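PDB 6F03: Bpsl2520 from Burkholderia pseudomallei K96243, which is a probably exported antigen of the DUF2059 family, of unknown molecular function. Local coordinates for residues B[147-150]-B[156-159]; B[72-77]-B[103-108]; B[36-41]-B[128-133]; B[61-66]-B[119-124]. One frame throughout, in Å; residues are numbered along the deposited sequence.

Contact 1: residues B[147-150]-B[156-159]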
# COMPACT_ATOMS: atom_id res chain seq x y z
N THR B 147 -27.49 3.35 7.91
CA THR B 147 -28.22 4.60 7.77
C THR B 147 -27.33 5.68 7.16
O THR B 147 -27.74 6.37 6.22
CB THR B 147 -28.73 5.07 9.13
OG1 THR B 147 -29.71 4.14 9.62
CG2 THR B 147 -29.33 6.49 8.99
N PHE B 148 -26.11 5.84 7.67
CA PHE B 148 -25.24 6.85 7.08
C PHE B 148 -24.91 6.52 5.62
O PHE B 148 -24.93 7.41 4.76
CB PHE B 148 -23.98 7.02 7.91
CG PHE B 148 -22.90 7.78 7.21
CD1 PHE B 148 -23.00 9.15 7.04
CD2 PHE B 148 -21.78 7.12 6.70
CE1 PHE B 148 -22.02 9.86 6.39
CE2 PHE B 148 -20.77 7.82 6.04
CZ PHE B 148 -20.90 9.20 5.88
N TYR B 149 -24.62 5.26 5.31
CA TYR B 149 -24.20 4.93 3.95
C TYR B 149 -25.32 5.09 2.92
O TYR B 149 -25.04 5.41 1.76
CB TYR B 149 -23.65 3.50 3.87
CG TYR B 149 -22.24 3.35 4.39
CD1 TYR B 149 -21.20 4.12 3.86
CD2 TYR B 149 -21.92 2.39 5.34
CE1 TYR B 149 -19.89 3.97 4.30
CE2 TYR B 149 -20.60 2.23 5.79
CZ TYR B 149 -19.61 3.03 5.25
OH TYR B 149 -18.33 2.89 5.67
N LYS B 150 -26.57 4.85 3.32
CA LYS B 150 -27.70 5.09 2.44
C LYS B 150 -28.14 6.55 2.40
O LYS B 150 -28.90 6.91 1.51
CB LYS B 150 -28.89 4.20 2.86
CG LYS B 150 -28.58 2.72 2.65
CD LYS B 150 -29.82 1.85 2.59
CE LYS B 150 -30.19 1.50 1.13
NZ LYS B 150 -29.14 0.64 0.42
N LYS B 156 -22.44 9.85 -1.45
CA LYS B 156 -21.31 10.63 -1.94
C LYS B 156 -19.99 10.10 -1.37
O LYS B 156 -19.03 9.87 -2.11
CB LYS B 156 -21.51 12.11 -1.60
CG LYS B 156 -20.43 13.05 -2.13
CD LYS B 156 -20.65 13.32 -3.61
CE LYS B 156 -19.75 14.45 -4.15
NZ LYS B 156 -20.22 15.82 -3.77
N PHE B 157 -19.95 9.88 -0.05
CA PHE B 157 -18.74 9.42 0.64
C PHE B 157 -18.19 8.14 0.01
O PHE B 157 -17.00 8.04 -0.30
CB PHE B 157 -19.08 9.22 2.13
CG PHE B 157 -17.98 8.66 2.99
CD1 PHE B 157 -17.07 9.49 3.63
CD2 PHE B 157 -17.90 7.29 3.24
CE1 PHE B 157 -16.07 8.96 4.49
CE2 PHE B 157 -16.89 6.75 4.09
CZ PHE B 157 -15.98 7.60 4.71
N ILE B 158 -19.07 7.17 -0.25
CA ILE B 158 -18.63 5.94 -0.88
C ILE B 158 -17.93 6.20 -2.21
O ILE B 158 -17.03 5.45 -2.60
CB ILE B 158 -19.84 5.00 -1.09
CG1 ILE B 158 -20.33 4.44 0.24
CG2 ILE B 158 -19.47 3.88 -2.09
CD1 ILE B 158 -21.72 3.80 0.12
N GLN B 159 -18.34 7.24 -2.94
CA GLN B 159 -17.78 7.47 -4.27
C GLN B 159 -16.50 8.30 -4.27
O GLN B 159 -15.65 8.09 -5.14
CB GLN B 159 -18.81 8.09 -5.20
CG GLN B 159 -19.96 7.16 -5.44
CD GLN B 159 -20.91 7.68 -6.51
OE1 GLN B 159 -21.69 8.61 -6.28
NE2 GLN B 159 -20.83 7.08 -7.70
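A tight turn between two helices brings Phe148 and Tyr149, at the end of helix 139-150, against Phe157 and Ile158, near the start of helix 152-193. Three aromatic rings and one isoleucine make the contact. Phe148 points the edge of its ring at a face of Phe157. This is a T-shaped (edge-to-face) pair, with ring centroids 5.6 Å apart and planes at 67°. The touching edge is that of Phe148 CE2 and CZ. Phe148 CE2 lies 4.0 Å from Phe157 CD2, off toward the rim of the Phe157 ring.

The chain bends sharply between helix 139-150 and helix 152-193, both segments lying in the DUF2059 region; five residues separate them. Phe157 has CG anti to its own backbone N (chi1 176°), a torsion that presents one ring face to the Phe148 edge. Tyr149 comes to the same ring from another direction. The edge of Tyr149 at CE1 is 4.0 Å from Phe157 CD2, which therefore touches both rings. The next atom of the Tyr149 ring, CD1, packs on Ile158 CG1 at 3.7 Å. Ile158 CD1 is close to the same carbon, at 3.8 Å from Tyr149 CD1, and the two side chains cross at about a right angle.

No hydrogen bond links the segments, and the contact is apolar throughout. The cluster continues into the dimer. Phe148 stacks on Phe148 of the second subunit, while Phe157 packs on Tyr149 of that subunit. Within the chain, Tyr149 also touches Leu49 and Ala52 of helix 40-52.

Contact 2: residues B[72-77]-B[103-108]; sequences QLVPAI and NAVPKL
Val74 of helix 55-84 packs on Leu108 of helix 90-111, and its side chain carries most of the contact. Its CB points toward the other helix, and both methyls find partners there. Val74 CG1 is anti to the backbone N (chi1 158°), a torsion that turns this methyl onto the start of the Leu108 side chain. Val74 CG1 and Leu108 CB are 3.5 Å apart, a snug fit for two carbons. The same methyl reaches further along the leucine, with Val74 CG1 4.0 Å from Leu108 CD1. It also meets the preceding turn: Val74 CG1 is 4.0 Å from the carbonyl oxygen Val105 O and 4.3 Å from the methyl Val105 CG1.

The second methyl meets the backbone of the same leucine. Val74 CG2 is 3.7 Å from both Leu108 C and Leu108 O. It is also 3.9 Å from Leu108 CB, so the valine straddles the base of the leucine side chain.

Both helices have a proline here, Pro75 and Pro106. Neither proline nitrogen can donate a hydrogen bond to the turn before, and each helix is kinked at this level. No hydrogen bond crosses the contact, which is van der Waals packing of aliphatic groups.

Helices 55-84 and 90-111 are successive helices that form a hairpin, running in broadly opposite directions and crossing at a slant here. Leu78 of helix 55-84 also packs on Ala104, Val105 and Leu108. The second subunit covers the pair further. Its Thr184 touches Val74 and Ile77, its Gln187 packs on Leu108, and its Glu191 forms a salt bridge with Lys107.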
# COMPACT_ATOMS: atom_id res chain seq x y z
N GLN B 72 3.78 -9.58 -9.84
CA GLN B 72 5.04 -8.94 -9.53
C GLN B 72 6.04 -9.88 -8.87
O GLN B 72 7.24 -9.62 -8.92
CB GLN B 72 4.82 -7.72 -8.64
CG GLN B 72 4.29 -6.54 -9.43
CD GLN B 72 3.87 -5.37 -8.56
OE1 GLN B 72 3.38 -4.36 -9.08
NE2 GLN B 72 4.05 -5.48 -7.25
N LEU B 73 5.57 -11.01 -8.31
CA LEU B 73 6.47 -11.98 -7.69
C LEU B 73 7.09 -12.96 -8.70
O LEU B 73 7.96 -13.73 -8.31
CB LEU B 73 5.72 -12.79 -6.62
CG LEU B 73 5.56 -12.14 -5.25
CD1 LEU B 73 4.67 -12.99 -4.34
CD2 LEU B 73 6.92 -11.92 -4.61
N VAL B 74 6.64 -12.96 -9.96
CA VAL B 74 7.11 -13.96 -10.91
C VAL B 74 8.63 -13.95 -11.03
O VAL B 74 9.24 -15.03 -10.91
CB VAL B 74 6.41 -13.79 -12.27
CG1 VAL B 74 7.28 -14.44 -13.36
CG2 VAL B 74 5.06 -14.46 -12.24
N PRO B 75 9.30 -12.81 -11.25
CA PRO B 75 10.77 -12.85 -11.36
C PRO B 75 11.45 -13.51 -10.17
O PRO B 75 12.38 -14.30 -10.38
CB PRO B 75 11.14 -11.36 -11.48
CG PRO B 75 9.92 -10.71 -12.04
CD PRO B 75 8.76 -11.45 -11.41
N ALA B 76 11.01 -13.23 -8.94
CA ALA B 76 11.65 -13.83 -7.78
C ALA B 76 11.36 -15.32 -7.68
O ALA B 76 12.22 -16.09 -7.23
CB ALA B 76 11.22 -13.13 -6.49
N ILE B 77 10.16 -15.76 -8.08
CA ILE B 77 9.87 -17.19 -8.04
C ILE B 77 10.65 -17.94 -9.12
O ILE B 77 11.14 -19.05 -8.90
CB ILE B 77 8.36 -17.45 -8.16
CG1 ILE B 77 7.57 -16.76 -7.03
CG2 ILE B 77 8.07 -18.96 -8.11
CD1 ILE B 77 6.06 -16.81 -7.25
N ASN B 103 11.18 -15.49 -22.50
CA ASN B 103 10.05 -16.37 -22.75
C ASN B 103 9.30 -16.78 -21.49
O ASN B 103 8.07 -16.70 -21.45
CB ASN B 103 10.52 -17.63 -23.49
CG ASN B 103 11.22 -17.32 -24.80
OD1 ASN B 103 11.04 -16.25 -25.39
ND2 ASN B 103 12.05 -18.26 -25.27
N ALA B 104 10.02 -17.20 -20.45
CA ALA B 104 9.36 -17.77 -19.28
C ALA B 104 8.63 -16.69 -18.47
O ALA B 104 7.49 -16.90 -18.04
CB ALA B 104 10.38 -18.49 -18.40
N VAL B 105 9.27 -15.55 -18.25
CA VAL B 105 8.68 -14.51 -17.40
C VAL B 105 7.36 -14.01 -17.99
O VAL B 105 6.36 -13.99 -17.26
CB VAL B 105 9.69 -13.38 -17.16
CG1 VAL B 105 9.02 -12.18 -16.52
CG2 VAL B 105 10.85 -13.89 -16.29
N PRO B 106 7.28 -13.64 -19.27
CA PRO B 106 5.98 -13.23 -19.82
C PRO B 106 4.92 -14.31 -19.70
O PRO B 106 3.74 -14.00 -19.50
CB PRO B 106 6.31 -12.93 -21.29
CG PRO B 106 7.77 -12.63 -21.30
CD PRO B 106 8.37 -13.52 -20.26
N LYS B 107 5.31 -15.58 -19.84
CA LYS B 107 4.36 -16.68 -19.74
C LYS B 107 3.92 -16.91 -18.29
O LYS B 107 2.76 -17.24 -18.03
CB LYS B 107 4.98 -17.95 -20.32
CG LYS B 107 4.14 -19.21 -20.23
CD LYS B 107 4.87 -20.35 -20.93
CE LYS B 107 4.10 -21.65 -20.91
NZ LYS B 107 4.87 -22.71 -21.65
N LEU B 108 4.85 -16.78 -17.34
CA LEU B 108 4.49 -16.94 -15.93
C LEU B 108 3.64 -15.77 -15.44
O LEU B 108 2.67 -15.97 -14.70
CB LEU B 108 5.74 -17.08 -15.07
CG LEU B 108 6.53 -18.38 -15.19
CD1 LEU B 108 7.77 -18.31 -14.34
CD2 LEU B 108 5.66 -19.54 -14.75

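Contact 3: residues B[36-41]-B[128-133]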
# COMPACT_ATOMS: atom_id res chain seq x y z
N ALA B 36 -15.93 -16.70 14.17
CA ALA B 36 -16.99 -17.05 15.12
C ALA B 36 -18.37 -17.07 14.47
O ALA B 36 -18.57 -16.53 13.38
CB ALA B 36 -17.00 -16.06 16.29
N PRO B 37 -19.34 -17.68 15.15
CA PRO B 37 -20.73 -17.72 14.64
C PRO B 37 -21.44 -16.38 14.81
O PRO B 37 -21.38 -15.77 15.88
CB PRO B 37 -21.40 -18.81 15.49
CG PRO B 37 -20.31 -19.44 16.32
CD PRO B 37 -19.18 -18.47 16.39
N ILE B 38 -22.02 -15.89 13.72
CA ILE B 38 -22.75 -14.61 13.71
C ILE B 38 -24.22 -14.89 14.02
O ILE B 38 -24.86 -15.70 13.34
CB ILE B 38 -22.61 -13.90 12.35
CG1 ILE B 38 -21.14 -13.73 11.96
CG2 ILE B 38 -23.31 -12.56 12.36
CD1 ILE B 38 -20.94 -13.34 10.49
N ASP B 39 -24.77 -14.23 15.04
CA ASP B 39 -26.18 -14.44 15.33
C ASP B 39 -27.06 -13.88 14.21
O ASP B 39 -26.64 -13.04 13.40
CB ASP B 39 -26.58 -13.82 16.67
CG ASP B 39 -26.38 -12.32 16.71
OD1 ASP B 39 -25.23 -11.87 16.87
OD2 ASP B 39 -27.38 -11.59 16.58
N ALA B 40 -28.31 -14.33 14.18
CA ALA B 40 -29.15 -14.12 13.00
C ALA B 40 -29.43 -12.63 12.76
O ALA B 40 -29.36 -12.16 11.61
CB ALA B 40 -30.46 -14.90 13.15
N ASP B 41 -29.73 -11.87 13.82
CA ASP B 41 -30.10 -10.48 13.62
C ASP B 41 -28.89 -9.65 13.23
O ASP B 41 -29.01 -8.70 12.44
CB ASP B 41 -30.75 -9.91 14.89
CG ASP B 41 -32.10 -10.55 15.17
OD1 ASP B 41 -32.77 -10.98 14.20
OD2 ASP B 41 -32.47 -10.65 16.37
N ALA B 128 -15.18 -13.26 4.55
CA ALA B 128 -14.23 -12.48 5.32
C ALA B 128 -14.78 -11.10 5.67
O ALA B 128 -14.53 -10.58 6.77
CB ALA B 128 -12.90 -12.35 4.56
N GLN B 129 -15.56 -10.49 4.78
CA GLN B 129 -16.17 -9.20 5.11
C GLN B 129 -17.20 -9.33 6.22
O GLN B 129 -17.21 -8.52 7.16
CB GLN B 129 -16.79 -8.56 3.86
CG GLN B 129 -15.77 -8.10 2.82
CD GLN B 129 -16.42 -7.69 1.48
OE1 GLN B 129 -17.36 -8.34 1.01
NE2 GLN B 129 -15.92 -6.60 0.89
N TYR B 130 -18.06 -10.35 6.17
CA TYR B 130 -18.99 -10.56 7.28
C TYR B 130 -18.23 -10.68 8.59
O TYR B 130 -18.57 -10.01 9.58
CB TYR B 130 -19.82 -11.83 7.06
CG TYR B 130 -21.10 -11.64 6.28
CD1 TYR B 130 -21.10 -11.68 4.87
CD2 TYR B 130 -22.30 -11.41 6.93
CE1 TYR B 130 -22.28 -11.50 4.14
CE2 TYR B 130 -23.49 -11.22 6.22
CZ TYR B 130 -23.47 -11.26 4.83
OH TYR B 130 -24.65 -11.08 4.14
N ASP B 131 -17.21 -11.55 8.61
CA ASP B 131 -16.46 -11.81 9.84
C ASP B 131 -15.76 -10.55 10.34
O ASP B 131 -15.81 -10.24 11.54
CB ASP B 131 -15.46 -12.95 9.62
CG ASP B 131 -16.14 -14.31 9.42
OD1 ASP B 131 -17.31 -14.45 9.85
OD2 ASP B 131 -15.51 -15.23 8.80
N ALA B 132 -15.15 -9.78 9.44
CA ALA B 132 -14.48 -8.56 9.89
C ALA B 132 -15.48 -7.57 10.50
O ALA B 132 -15.20 -6.96 11.54
CB ALA B 132 -13.72 -7.92 8.73
N TYR B 133 -16.65 -7.37 9.86
CA TYR B 133 -17.61 -6.42 10.43
C TYR B 133 -18.16 -6.92 11.75
O TYR B 133 -18.33 -6.14 12.69
CB TYR B 133 -18.75 -6.13 9.45
CG TYR B 133 -18.36 -5.03 8.50
CD1 TYR B 133 -18.43 -3.69 8.90
CD2 TYR B 133 -17.85 -5.32 7.23
CE1 TYR B 133 -18.04 -2.66 8.04
CE2 TYR B 133 -17.46 -4.31 6.36
CZ TYR B 133 -17.55 -2.99 6.77
OH TYR B 133 -17.14 -1.99 5.91
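Ile38 reaches across from the N-terminal loop before helix 40-52 to helix 119-136 and touches Tyr130 and Asp131 with one methyl. Its CB points toward the helix. CG1 is anti to the carbonyl carbon (chi1 -55°), and the chain then runs on extended (chi2 166°), which carries CD1 out to the helix surface. Ile38 CD1 lies 3.9 Å from Tyr130 CB and 3.8 Å from Asp131 OD1. The methyl thus meets an apolar carbon and a carboxylate oxygen at once.

Tyr130 also starts toward the loop, but it meets the isoleucine at its root. The ring goes on past the contact, and the two side chains cross at about a right angle. Asp131 has CG beside its backbone N (chi1 -69°), which brings OD1 round to the loop. The same oxygen, Asp131 OD1, lies 4.3 Å from Ala36 O. This is only a distant approach of two oxygens, and Ala36 is poorly ordered.

No hydrogen bond joins the segments. The buried surface is small, 122 Å² in all. Ile38 also packs on Lys43, whose charged end makes a cation-pi contact with the Tyr130 ring. Tyr130 further touches Ile46, Lys47 and Leu50 along helix 40-52. One turn further along helix 119-136, Tyr133 OH is hydrogen-bonded to Gln161 of the second subunit.

Asp39 occupies the N-cap position of helix 40-52, where its OD2 accepts from the backbone N of Lys42. The whole is a capped helix start, with a hydrophobic residue just before the N-cap laid against a neighbouring helix.

Contact 4: residues B[61-66]-B[119-124]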
# COMPACT_ATOMS: atom_id res chain seq x y z
N ALA B 61 -11.80 -5.32 -6.16
CA ALA B 61 -10.54 -4.59 -6.04
C ALA B 61 -9.49 -5.37 -5.25
O ALA B 61 -8.30 -5.17 -5.46
CB ALA B 61 -10.77 -3.23 -5.37
N ILE B 62 -9.92 -6.18 -4.29
CA ILE B 62 -8.97 -6.99 -3.54
C ILE B 62 -8.42 -8.11 -4.42
O ILE B 62 -7.23 -8.43 -4.35
CB ILE B 62 -9.63 -7.55 -2.28
CG1 ILE B 62 -10.05 -6.41 -1.36
CG2 ILE B 62 -8.69 -8.54 -1.58
CD1 ILE B 62 -10.91 -6.87 -0.21
N ALA B 63 -9.28 -8.73 -5.22
CA ALA B 63 -8.81 -9.77 -6.14
C ALA B 63 -7.83 -9.20 -7.15
O ALA B 63 -6.77 -9.80 -7.42
CB ALA B 63 -9.99 -10.41 -6.88
N ASN B 64 -8.16 -8.03 -7.72
CA ASN B 64 -7.28 -7.44 -8.72
C ASN B 64 -5.96 -7.02 -8.10
O ASN B 64 -4.92 -7.14 -8.75
CB ASN B 64 -7.93 -6.24 -9.41
CG ASN B 64 -9.08 -6.63 -10.32
OD1 ASN B 64 -9.20 -7.78 -10.70
ND2 ASN B 64 -9.93 -5.67 -10.67
N SER B 65 -5.98 -6.55 -6.86
CA SER B 65 -4.70 -6.18 -6.24
C SER B 65 -3.84 -7.42 -5.95
O SER B 65 -2.61 -7.39 -6.15
CB SER B 65 -4.95 -5.37 -4.97
OG SER B 65 -3.72 -5.03 -4.36
N ALA B 66 -4.45 -8.52 -5.47
CA ALA B 66 -3.68 -9.73 -5.18
C ALA B 66 -3.11 -10.32 -6.47
O ALA B 66 -1.96 -10.79 -6.49
CB ALA B 66 -4.56 -10.75 -4.45
N GLN B 119 -14.64 -18.18 -8.31
CA GLN B 119 -15.81 -17.96 -7.47
C GLN B 119 -15.50 -18.30 -6.02
O GLN B 119 -16.05 -17.67 -5.10
CB GLN B 119 -16.99 -18.81 -7.97
CG GLN B 119 -18.29 -18.58 -7.19
CD GLN B 119 -18.79 -17.14 -7.29
OE1 GLN B 119 -18.95 -16.60 -8.38
NE2 GLN B 119 -18.99 -16.50 -6.14
N GLN B 120 -14.64 -19.29 -5.79
CA GLN B 120 -14.24 -19.65 -4.44
C GLN B 120 -13.57 -18.48 -3.73
O GLN B 120 -13.86 -18.20 -2.56
CB GLN B 120 -13.30 -20.86 -4.48
CG GLN B 120 -12.80 -21.36 -3.12
CD GLN B 120 -11.68 -22.42 -3.27
OE1 GLN B 120 -11.91 -23.51 -3.80
NE2 GLN B 120 -10.48 -22.08 -2.81
N PHE B 121 -12.69 -17.77 -4.43
CA PHE B 121 -12.07 -16.61 -3.81
C PHE B 121 -13.11 -15.56 -3.46
O PHE B 121 -13.15 -15.05 -2.33
CB PHE B 121 -10.99 -16.00 -4.70
CG PHE B 121 -10.28 -14.84 -4.04
CD1 PHE B 121 -9.29 -15.08 -3.08
CD2 PHE B 121 -10.63 -13.52 -4.33
CE1 PHE B 121 -8.63 -14.04 -2.44
CE2 PHE B 121 -9.99 -12.46 -3.69
CZ PHE B 121 -8.98 -12.72 -2.73
N THR B 122 -13.98 -15.22 -4.42
CA THR B 122 -15.04 -14.24 -4.19
C THR B 122 -15.91 -14.61 -3.00
O THR B 122 -16.20 -13.76 -2.14
CB THR B 122 -15.89 -14.10 -5.45
OG1 THR B 122 -15.06 -13.61 -6.50
CG2 THR B 122 -17.05 -13.12 -5.24
N ASN B 123 -16.36 -15.87 -2.94
CA ASN B 123 -17.14 -16.33 -1.80
C ASN B 123 -16.38 -16.13 -0.50
O ASN B 123 -16.92 -15.58 0.47
CB ASN B 123 -17.52 -17.80 -1.96
CG ASN B 123 -18.50 -18.02 -3.09
OD1 ASN B 123 -19.09 -17.08 -3.61
ND2 ASN B 123 -18.69 -19.28 -3.46
N ASP B 124 -15.11 -16.54 -0.49
CA ASP B 124 -14.32 -16.45 0.73
C ASP B 124 -14.12 -15.00 1.15
O ASP B 124 -14.21 -14.67 2.34
CB ASP B 124 -12.97 -17.14 0.53
CG ASP B 124 -13.07 -18.65 0.59
OD1 ASP B 124 -14.13 -19.18 0.98
OD2 ASP B 124 -12.07 -19.32 0.25
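Helices 55-84 and 119-136 approach with Ala63 and Thr122 as the nearest pair, their CA atoms 7.9 Å apart. Phe121 bridges the two helices. Its CB points toward helix 55-84, and CG anti to the backbone N (chi1 -177°) extends the ring to the other helix. One side of the ring does the touching. Phe121 CE2 is 3.8 Å from Ala63 CB and equally 3.8 Å from Ala63 CA. The neighbouring atom, Phe121 CD2, is 4.1 Å from Ala63 CB. The alanine methyl comes to the ring obliquely. The small alanine lets the ring come right down to the helix backbone.

Ile62 adds a looser touch at the far end of the ring. Its CG2 methyl lies near the ring plane, at the edge, 4.3 Å from Phe121 CZ. The ring is therefore met at neighbouring points by two residues that follow each other on helix 55-84, and Ala63 takes the closer place.

Phe121 has aromatic partners beyond this contact. Phe116 of the same chain and Tyr176 of the second subunit each meet it edge-to-face. Leu172 of the second subunit also packs on Phe121, and Val168 of that subunit on Ile62. No hydrogen bond crosses between the segments, so the attraction is mainly hydrophobic and van der Waals. It has little directional character, while Asp124, beside it, makes a salt bridge to Lys175 of the second subunit.

In the fold
All four contacts join helices or a helix-leading loop, and all touch the second subunit. Contacts 1 and 2 are the buried ones. They lie on opposite sides of the chain's centre, with centres 41 Å apart. Contact 1 packs the inside of a sharp bend between successive helices, and contact 2 joins the two helices of a hairpin. Contact 1 is aromatic, whereas contact 2 is aliphatic and set among prolines. Contacts 3 and 4 are only partly buried and share helix 119-136. There contact 3 holds the loop before helix 40-52, and contact 4 holds helix 55-84, which contact 2 also uses. Contact 4 lies nearest the centre of the chain. Contact 3 alone brings a carboxylate against an apolar methyl.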